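Local coordinates for protein glycoside hydrolase family 31 (Trueperella pyogenes, PDB 5I0F) that probably hydrolyses the glycosidic bonds of cycloalternan through a covalent glycosyl-enzyme intermediate, as a calcium-containing member of glycoside hydrolase family 31, at residues A[563-575]-A[601-615]. Residues are numbered along the deposited sequence; the frame is centred on the assembly and turned at random.
Sequences AGFSGPVPEAELY and LRDRTPWNVAEQTGC. With BGC (beta-D-glucopyranose), chain C.
Arg604 holds the backbone carbonyls of Gly564 and Gly567, in the loop of the family 31 TIM barrel between strand 558-561 and helix 572-583. The Arg604 side chain, bent at chi2 (65°), donates from NE to Gly564 O at 2.9 Å. NH1 and NH2 both grip Gly567 O in the guanidinium plane, NH1 nearly along the C=O axis, NH2 from above the carbonyl plane. NH1 also donates to Arg602 O, and NH2 to Ser535 OG. Pro570 CD and Val569 CA cover one guanidinium face, Phe565 O the opposite one; a long side chain with a flat group bearing several N-H donors suits a loop presenting carbonyls. The same loop carries Phe565 of the glycan pocket, whose CE2 lies 3.7 Å from BGC C3.

Arg602, extended from CG to NE, lays a guanidinium face over the Gly567-Pro568 peptide, and a water links its NH1 to Gly567 N. Branched Val569 splits its methyls: CG1 faces Asn608 ND2 and Asp603 O, whereas CG2 meets Gln612 CB at 3.6 Å. Asn608 ND2 itself ties Leu601 O to Asp603 O. Small Ala572, in the first turn of its helix, allows close approach, its CB 3.6 Å from Cys615 CB. Val609 CG2 makes a CH-pi contact over one face of Tyr575, 4.2 Å from the ring centroid. CG anti to the backbone N (chi1 -167°) carries that ring across to Val609, and Tyr575 OH donates to Arg604 O at 2.8 Å.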
# COMPACT_ATOMS: atom_id res chain seq x y z
N ALA A 563 -17.76 -1.45 -1.51
CA ALA A 563 -18.39 -0.60 -2.49
C ALA A 563 -17.71 0.74 -2.76
O ALA A 563 -18.30 1.60 -3.40
CB ALA A 563 -19.87 -0.41 -2.16
N GLY A 564 -16.47 0.91 -2.30
CA GLY A 564 -15.71 2.13 -2.52
C GLY A 564 -16.02 3.26 -1.53
O GLY A 564 -17.15 3.43 -1.05
N PHE A 565 -14.99 4.06 -1.25
CA PHE A 565 -15.13 5.16 -0.29
C PHE A 565 -15.24 6.56 -0.90
O PHE A 565 -15.62 7.49 -0.18
CB PHE A 565 -14.04 5.08 0.80
CG PHE A 565 -12.83 5.95 0.58
CD1 PHE A 565 -12.17 6.03 -0.63
CD2 PHE A 565 -12.28 6.61 1.66
CE1 PHE A 565 -11.03 6.83 -0.77
CE2 PHE A 565 -11.14 7.38 1.54
CZ PHE A 565 -10.51 7.50 0.32
N SER A 566 -14.89 6.70 -2.18
CA SER A 566 -14.72 8.01 -2.82
C SER A 566 -15.86 8.32 -3.79
O SER A 566 -16.34 7.43 -4.50
CB SER A 566 -13.39 8.07 -3.56
OG SER A 566 -13.19 9.31 -4.22
N GLY A 567 -16.27 9.58 -3.82
CA GLY A 567 -17.32 10.05 -4.73
C GLY A 567 -18.71 9.88 -4.16
O GLY A 567 -18.88 9.48 -3.00
N PRO A 568 -19.73 10.20 -4.97
CA PRO A 568 -21.11 9.94 -4.57
C PRO A 568 -21.28 8.51 -4.05
O PRO A 568 -20.50 7.63 -4.41
CB PRO A 568 -21.89 10.14 -5.88
CG PRO A 568 -21.10 11.19 -6.59
CD PRO A 568 -19.66 10.87 -6.28
N VAL A 569 -22.25 8.28 -3.18
CA VAL A 569 -22.49 6.91 -2.69
C VAL A 569 -22.63 5.90 -3.86
O VAL A 569 -23.12 6.26 -4.93
CB VAL A 569 -23.69 6.80 -1.74
CG1 VAL A 569 -23.51 7.72 -0.52
CG2 VAL A 569 -25.00 7.11 -2.43
N PRO A 570 -22.21 4.64 -3.66
CA PRO A 570 -22.39 3.64 -4.69
C PRO A 570 -23.87 3.46 -5.02
O PRO A 570 -24.71 3.63 -4.14
CB PRO A 570 -21.83 2.37 -4.04
CG PRO A 570 -21.91 2.62 -2.59
CD PRO A 570 -21.59 4.06 -2.46
N GLU A 571 -24.16 3.15 -6.27
CA GLU A 571 -25.53 2.79 -6.69
C GLU A 571 -25.99 1.59 -5.85
O GLU A 571 -25.16 0.79 -5.39
CB GLU A 571 -25.58 2.45 -8.19
CG GLU A 571 -25.05 1.06 -8.58
CD GLU A 571 -25.36 0.65 -10.03
OE1 GLU A 571 -24.45 0.19 -10.75
OE2 GLU A 571 -26.54 0.78 -10.44
N ALA A 572 -27.30 1.46 -5.68
CA ALA A 572 -27.85 0.48 -4.72
C ALA A 572 -27.35 -0.94 -5.04
O ALA A 572 -26.99 -1.67 -4.13
CB ALA A 572 -29.38 0.50 -4.72
N GLU A 573 -27.34 -1.31 -6.31
CA GLU A 573 -26.99 -2.66 -6.71
C GLU A 573 -25.54 -3.02 -6.37
O GLU A 573 -25.25 -4.15 -5.95
CB GLU A 573 -27.24 -2.85 -8.22
CG GLU A 573 -27.16 -4.30 -8.66
CD GLU A 573 -27.39 -4.49 -10.15
OE1 GLU A 573 -27.50 -5.65 -10.57
OE2 GLU A 573 -27.42 -3.48 -10.92
N LEU A 574 -24.65 -2.06 -6.56
CA LEU A 574 -23.25 -2.24 -6.21
C LEU A 574 -23.09 -2.39 -4.71
O LEU A 574 -22.37 -3.27 -4.25
CB LEU A 574 -22.38 -1.09 -6.75
CG LEU A 574 -20.90 -1.11 -6.35
CD1 LEU A 574 -20.20 -2.39 -6.77
CD2 LEU A 574 -20.25 0.12 -6.94
N TYR A 575 -23.75 -1.53 -3.95
CA TYR A 575 -23.71 -1.65 -2.49
C TYR A 575 -24.18 -3.04 -2.04
O TYR A 575 -23.51 -3.70 -1.26
CB TYR A 575 -24.52 -0.57 -1.81
CG TYR A 575 -24.28 -0.45 -0.30
CD1 TYR A 575 -23.21 0.28 0.19
CD2 TYR A 575 -25.14 -1.04 0.60
CE1 TYR A 575 -23.00 0.43 1.56
CE2 TYR A 575 -24.94 -0.89 1.98
CZ TYR A 575 -23.88 -0.17 2.45
OH TYR A 575 -23.71 -0.03 3.82
N LEU A 601 -24.76 14.04 2.15
CA LEU A 601 -23.93 13.18 3.00
C LEU A 601 -23.37 12.02 2.19
O LEU A 601 -24.09 11.41 1.40
CB LEU A 601 -24.75 12.63 4.18
CG LEU A 601 -24.05 11.94 5.36
CD1 LEU A 601 -23.00 12.87 5.97
CD2 LEU A 601 -25.08 11.51 6.41
N ARG A 602 -22.09 11.71 2.40
CA ARG A 602 -21.45 10.66 1.63
C ARG A 602 -21.11 9.39 2.42
O ARG A 602 -20.44 8.52 1.91
CB ARG A 602 -20.25 11.23 0.89
CG ARG A 602 -20.69 11.96 -0.37
CD ARG A 602 -19.53 12.29 -1.24
NE ARG A 602 -19.93 12.92 -2.49
CZ ARG A 602 -19.05 13.35 -3.40
NH1 ARG A 602 -17.76 13.23 -3.17
NH2 ARG A 602 -19.47 13.91 -4.52
N ASP A 603 -21.63 9.27 3.65
CA ASP A 603 -21.43 8.06 4.45
C ASP A 603 -21.85 6.82 3.65
O ASP A 603 -22.85 6.87 2.91
CB ASP A 603 -22.26 8.10 5.76
CG ASP A 603 -21.88 9.26 6.71
OD1 ASP A 603 -20.93 10.05 6.40
OD2 ASP A 603 -22.51 9.35 7.80
N ARG A 604 -21.11 5.72 3.84
CA ARG A 604 -21.43 4.41 3.29
C ARG A 604 -22.21 3.54 4.28
O ARG A 604 -22.17 2.29 4.22
CB ARG A 604 -20.18 3.69 2.80
CG ARG A 604 -19.88 3.92 1.32
CD ARG A 604 -19.57 5.37 1.01
NE ARG A 604 -19.00 5.49 -0.32
CZ ARG A 604 -18.94 6.60 -1.07
NH1 ARG A 604 -19.45 7.76 -0.65
NH2 ARG A 604 -18.39 6.53 -2.26
N THR A 605 -22.92 4.19 5.19
CA THR A 605 -23.84 3.49 6.07
C THR A 605 -25.01 2.94 5.25
O THR A 605 -25.38 3.51 4.24
CB THR A 605 -24.42 4.42 7.13
OG1 THR A 605 -25.05 5.55 6.48
CG2 THR A 605 -23.31 4.90 8.08
N PRO A 606 -25.63 1.85 5.71
CA PRO A 606 -26.75 1.29 4.95
C PRO A 606 -27.90 2.26 4.77
O PRO A 606 -28.49 2.34 3.68
CB PRO A 606 -27.15 0.08 5.80
CG PRO A 606 -25.89 -0.36 6.45
CD PRO A 606 -25.16 0.92 6.76
N TRP A 607 -28.16 3.05 5.81
CA TRP A 607 -29.23 4.07 5.82
C TRP A 607 -28.95 5.26 4.91
O TRP A 607 -29.86 5.71 4.20
CB TRP A 607 -29.61 4.54 7.25
CG TRP A 607 -28.47 4.66 8.22
CD1 TRP A 607 -27.76 5.79 8.51
CD2 TRP A 607 -27.88 3.61 8.97
NE1 TRP A 607 -26.77 5.50 9.40
CE2 TRP A 607 -26.83 4.17 9.71
CE3 TRP A 607 -28.16 2.25 9.11
CZ2 TRP A 607 -26.04 3.41 10.57
CZ3 TRP A 607 -27.39 1.50 9.95
CH2 TRP A 607 -26.34 2.08 10.68
N ASN A 608 -27.72 5.80 4.91
CA ASN A 608 -27.42 6.90 3.99
C ASN A 608 -27.47 6.46 2.53
O ASN A 608 -28.06 7.14 1.67
CB ASN A 608 -26.08 7.57 4.28
CG ASN A 608 -25.89 8.84 3.46
OD1 ASN A 608 -26.75 9.72 3.48
ND2 ASN A 608 -24.80 8.91 2.70
N VAL A 609 -26.91 5.28 2.25
CA VAL A 609 -26.94 4.76 0.88
C VAL A 609 -28.39 4.52 0.44
O VAL A 609 -28.77 4.90 -0.68
CB VAL A 609 -26.04 3.52 0.69
CG1 VAL A 609 -26.08 3.04 -0.75
CG2 VAL A 609 -24.57 3.84 1.07
N ALA A 610 -29.20 3.94 1.33
CA ALA A 610 -30.63 3.72 1.05
C ALA A 610 -31.32 5.04 0.75
O ALA A 610 -32.09 5.14 -0.22
CB ALA A 610 -31.32 3.02 2.20
N GLU A 611 -31.03 6.06 1.57
CA GLU A 611 -31.64 7.39 1.38
C GLU A 611 -31.24 8.00 0.03
O GLU A 611 -32.13 8.43 -0.72
CB GLU A 611 -31.25 8.34 2.54
CG GLU A 611 -31.58 9.83 2.37
CD GLU A 611 -33.07 10.12 2.21
OE1 GLU A 611 -33.90 9.40 2.81
OE2 GLU A 611 -33.41 11.10 1.50
N GLN A 612 -29.94 8.02 -0.27
CA GLN A 612 -29.46 8.70 -1.48
C GLN A 612 -29.86 7.95 -2.74
O GLN A 612 -30.07 8.59 -3.77
CB GLN A 612 -27.94 8.89 -1.51
CG GLN A 612 -27.27 9.58 -0.34
CD GLN A 612 -27.85 10.92 0.03
OE1 GLN A 612 -28.41 11.62 -0.80
NE2 GLN A 612 -27.68 11.29 1.29
N THR A 613 -29.97 6.62 -2.68
CA THR A 613 -30.35 5.83 -3.85
C THR A 613 -31.85 5.61 -3.99
O THR A 613 -32.27 5.06 -4.98
CB THR A 613 -29.67 4.43 -3.87
OG1 THR A 613 -30.05 3.68 -2.72
CG2 THR A 613 -28.14 4.56 -3.92
N GLY A 614 -32.64 6.03 -3.01
CA GLY A 614 -34.06 5.70 -2.98
C GLY A 614 -34.34 4.21 -2.83
O GLY A 614 -35.42 3.77 -3.19
N CYS A 615 -33.38 3.42 -2.33
CA CYS A 615 -33.53 1.97 -2.26
C CYS A 615 -33.63 1.52 -0.82
O CYS A 615 -32.64 1.12 -0.19
CB CYS A 615 -32.39 1.25 -2.97
SG CYS A 615 -32.61 -0.55 -2.96
C2 BGC C . -6.85 6.56 3.80
C3 BGC C . -8.35 6.86 3.85
C4 BGC C . -8.62 7.93 4.90
C5 BGC C . -7.76 9.18 4.65
C6 BGC C . -7.90 10.13 5.83
C1 BGC C . -5.87 7.55 4.48
O2 BGC C . -6.34 5.73 2.74
O3 BGC C . -9.09 5.67 4.12
O4 BGC C . -10.02 8.29 4.92
O5 BGC C . -6.36 8.90 4.43
O6 BGC C . -7.31 11.40 5.53
O HOH W 1 -15.73 11.54 -1.85